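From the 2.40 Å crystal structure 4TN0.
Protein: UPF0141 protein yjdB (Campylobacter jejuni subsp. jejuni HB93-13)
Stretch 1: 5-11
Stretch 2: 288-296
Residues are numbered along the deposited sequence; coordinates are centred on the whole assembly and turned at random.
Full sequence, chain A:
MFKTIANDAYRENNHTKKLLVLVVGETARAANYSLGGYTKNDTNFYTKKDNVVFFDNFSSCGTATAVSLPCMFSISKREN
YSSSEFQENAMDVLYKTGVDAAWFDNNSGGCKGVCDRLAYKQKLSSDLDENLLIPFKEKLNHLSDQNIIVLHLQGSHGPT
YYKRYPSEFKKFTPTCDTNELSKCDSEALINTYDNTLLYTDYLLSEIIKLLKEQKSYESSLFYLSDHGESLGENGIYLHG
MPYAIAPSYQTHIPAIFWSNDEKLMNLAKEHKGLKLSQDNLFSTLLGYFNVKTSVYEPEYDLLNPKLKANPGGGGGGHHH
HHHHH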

# COMPACT_ATOMS: atom_id res chain seq x y z
N ILE A 5 -4.18 4.12 -22.46
CA ILE A 5 -4.80 5.28 -21.84
C ILE A 5 -3.80 6.40 -21.71
O ILE A 5 -2.60 6.16 -21.83
CB ILE A 5 -5.40 4.97 -20.45
CG1 ILE A 5 -4.28 4.63 -19.45
CG2 ILE A 5 -6.44 3.86 -20.52
CD1 ILE A 5 -4.74 4.78 -18.00
N ALA A 6 -4.31 7.59 -21.40
CA ALA A 6 -3.47 8.77 -21.27
C ALA A 6 -2.49 8.87 -22.45
O ALA A 6 -1.28 8.95 -22.27
CB ALA A 6 -2.71 8.73 -19.95
N ASN A 7 -3.04 8.87 -23.66
CA ASN A 7 -2.23 8.83 -24.86
C ASN A 7 -1.44 10.14 -25.09
O ASN A 7 -0.50 10.18 -25.86
CB ASN A 7 -3.10 8.52 -26.09
CG ASN A 7 -3.79 7.17 -26.00
OD1 ASN A 7 -3.16 6.15 -25.71
ND2 ASN A 7 -5.09 7.14 -26.29
N ASP A 8 -1.87 11.21 -24.41
CA ASP A 8 -1.23 12.51 -24.48
C ASP A 8 -0.19 12.77 -23.38
O ASP A 8 0.09 13.93 -23.08
CB ASP A 8 -2.29 13.60 -24.38
CG ASP A 8 -3.04 13.54 -23.05
OD1 ASP A 8 -3.09 12.44 -22.48
OD2 ASP A 8 -3.56 14.58 -22.57
N ALA A 9 0.37 11.74 -22.77
CA ALA A 9 1.17 11.98 -21.57
C ALA A 9 2.67 12.17 -21.84
O ALA A 9 3.22 11.59 -22.78
CB ALA A 9 0.95 10.84 -20.56
N TYR A 10 3.33 12.98 -21.02
CA TYR A 10 4.76 13.24 -21.20
C TYR A 10 5.39 13.90 -19.96
O TYR A 10 4.68 14.45 -19.10
CB TYR A 10 5.00 14.12 -22.43
CG TYR A 10 4.38 15.51 -22.33
CD1 TYR A 10 5.06 16.56 -21.73
CD2 TYR A 10 3.12 15.77 -22.87
CE1 TYR A 10 4.50 17.83 -21.62
CE2 TYR A 10 2.54 17.04 -22.78
CZ TYR A 10 3.24 18.07 -22.15
OH TYR A 10 2.69 19.34 -22.04
N ARG A 11 6.71 13.79 -19.87
CA ARG A 11 7.50 14.56 -18.91
C ARG A 11 8.64 15.35 -19.60
O ARG A 11 8.97 16.47 -19.19
CB ARG A 11 8.04 13.63 -17.82
CG ARG A 11 6.92 13.04 -16.95
CD ARG A 11 7.38 11.92 -15.99
NE ARG A 11 8.70 12.10 -15.40
CZ ARG A 11 9.78 11.50 -15.88
NH1 ARG A 11 9.67 10.71 -16.94
NH2 ARG A 11 10.96 11.68 -15.31
N TYR A 288 3.22 12.63 -9.00
CA TYR A 288 4.49 12.56 -8.29
C TYR A 288 5.65 12.70 -9.24
O TYR A 288 6.68 13.28 -8.88
CB TYR A 288 4.62 11.24 -7.52
CG TYR A 288 5.77 11.28 -6.54
CD1 TYR A 288 7.05 10.89 -6.93
CD2 TYR A 288 5.58 11.73 -5.24
CE1 TYR A 288 8.11 10.94 -6.04
CE2 TYR A 288 6.63 11.78 -4.35
CZ TYR A 288 7.89 11.39 -4.76
OH TYR A 288 8.94 11.44 -3.87
N PHE A 289 5.50 12.18 -10.45
CA PHE A 289 6.58 12.28 -11.43
C PHE A 289 6.27 13.37 -12.46
O PHE A 289 6.88 13.42 -13.52
CB PHE A 289 6.81 10.93 -12.09
CG PHE A 289 7.32 9.89 -11.14
CD1 PHE A 289 8.67 9.71 -10.95
CD2 PHE A 289 6.43 9.14 -10.39
CE1 PHE A 289 9.14 8.77 -10.05
CE2 PHE A 289 6.89 8.20 -9.49
CZ PHE A 289 8.25 8.02 -9.32
N ASN A 290 5.36 14.27 -12.08
CA ASN A 290 4.96 15.41 -12.90
C ASN A 290 4.50 15.04 -14.31
O ASN A 290 4.87 15.71 -15.28
CB ASN A 290 6.11 16.43 -13.01
CG ASN A 290 6.54 16.96 -11.65
OD1 ASN A 290 7.66 16.69 -11.19
ND2 ASN A 290 5.65 17.69 -10.99
N VAL A 291 3.72 13.97 -14.44
CA VAL A 291 3.25 13.56 -15.76
C VAL A 291 2.17 14.53 -16.25
O VAL A 291 1.16 14.76 -15.57
CB VAL A 291 2.69 12.12 -15.77
CG1 VAL A 291 2.05 11.80 -17.11
CG2 VAL A 291 3.80 11.11 -15.48
N LYS A 292 2.40 15.11 -17.43
CA LYS A 292 1.45 16.07 -17.97
C LYS A 292 0.47 15.31 -18.87
O LYS A 292 0.88 14.66 -19.82
CB LYS A 292 2.16 17.19 -18.74
CG LYS A 292 3.06 18.09 -17.88
CD LYS A 292 2.24 18.86 -16.83
CE LYS A 292 3.10 19.72 -15.89
NZ LYS A 292 3.77 20.89 -16.54
N THR A 293 -0.81 15.39 -18.53
CA THR A 293 -1.86 14.68 -19.25
C THR A 293 -3.21 15.15 -18.76
O THR A 293 -3.34 15.65 -17.64
CB THR A 293 -1.75 13.13 -19.08
OG1 THR A 293 -2.89 12.49 -19.69
CG2 THR A 293 -1.70 12.73 -17.59
N SER A 294 -4.22 15.03 -19.62
CA SER A 294 -5.57 15.48 -19.28
C SER A 294 -6.28 14.55 -18.29
O SER A 294 -7.24 14.96 -17.62
CB SER A 294 -6.41 15.64 -20.54
OG SER A 294 -6.53 14.40 -21.21
N VAL A 295 -5.82 13.30 -18.19
CA VAL A 295 -6.48 12.36 -17.28
C VAL A 295 -6.00 12.58 -15.85
O VAL A 295 -6.59 12.03 -14.90
CB VAL A 295 -6.25 10.91 -17.68
CG1 VAL A 295 -6.74 10.66 -19.09
CG2 VAL A 295 -4.79 10.54 -17.52
N TYR A 296 -4.95 13.39 -15.70
CA TYR A 296 -4.50 13.78 -14.38
C TYR A 296 -5.51 14.71 -13.71
O TYR A 296 -5.87 15.76 -14.26
CB TYR A 296 -3.12 14.44 -14.47
CG TYR A 296 -2.68 15.09 -13.17
CD1 TYR A 296 -2.23 14.32 -12.11
CD2 TYR A 296 -2.70 16.47 -13.02
CE1 TYR A 296 -1.82 14.90 -10.92
CE2 TYR A 296 -2.29 17.07 -11.84
CZ TYR A 296 -1.86 16.27 -10.79
OH TYR A 296 -1.45 16.86 -9.61

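Two segments far apart in sequence can be joined with very little regular secondary structure, provided that a short run of backbone pairing is reinforced by side chains that reach across it. The contact between residues 5-11 and 288-296 of this chain is a compact example. No two residues that touch are fewer than 278 positions apart in sequence, and together the segments bury 475 Å² of surface. Arg11, Lys292 and Tyr10 contribute the largest shares.

The backbone connection is a single antiparallel bridge between Tyr10 and Lys292, whose CA atoms lie 5.4 Å apart. Lys292 N donates to Tyr10 O at 2.9 Å with a nearly linear angle of 173°, while Tyr10 N donates to Lys292 O at 3.2 Å along a more bent path of 141°. The carbonyl of Lys292 does further work: Ala9 CA approaches Lys292 O to 3.2 Å in a CA-H...O contact, so one acceptor meets two successive residues of the opposing stretch.

The same pair is also joined through its side chains. The CA-to-CB bond of Tyr10 points away from the other segment, yet with chi1 at p the ring comes back nearer to it. The CA-to-CB bond of Lys292 points toward its partner, and Lys292 CB sits over one face of the Tyr10 ring, 3.9 Å from the centroid and 20° off the ring normal, a CH-pi contact. Lysine suits this exposed position: CB covers the ring face while the rest of the chain carries the ammonium group away, clear of the contact.

Arg11, which has the most surface covered, likewise makes close contacts through its hydrocarbon portion. Arg11 CD packs 3.7 Å from Val291 CG2, and Arg11 CG lies 3.8 Å from Asn290 O. The carbonyl of Phe289 sits at the edge of the guanidinium, near its plane, with Phe289 O 2.9 Å from Arg11 NE. Further out, Arg11 NH1 is hydrogen-bonded elsewhere in the structure.

Beyond the bridge, a type I turn from Ala6 to Ala9 places Asp8 within reach of the other stretch. Its carboxylate serves two neighbouring residues. Thr293 OG1 donates to Asp8 OD1 at 2.8 Å. Ser294 N donates to Asp8 OD2 at 3.1 Å. Ser294 OG adds a weak bond to Asp8 OD2 at 3.3 Å. A short acidic side chain with two acceptor oxygens is well matched to this cluster of donors. Thr293 OG1 also accepts a weak bond from Val295 N at 3.4 Å, linking the clasp to its own segment.

Small apolar groups complete the fit. Ala9 CB meets Val291 CG1 at 3.7 Å, and Ala6 CB meets Val295 CG2 at the same distance. The alanine methyls pack against valine methyls where the stretches run close, the Ala9 and Thr293 CA atoms being 4.7 Å apart. Ala6 and Val291 are buried, which suits their apolar side chains, whereas Asp8, Tyr10, Lys292 and Ser294 are exposed.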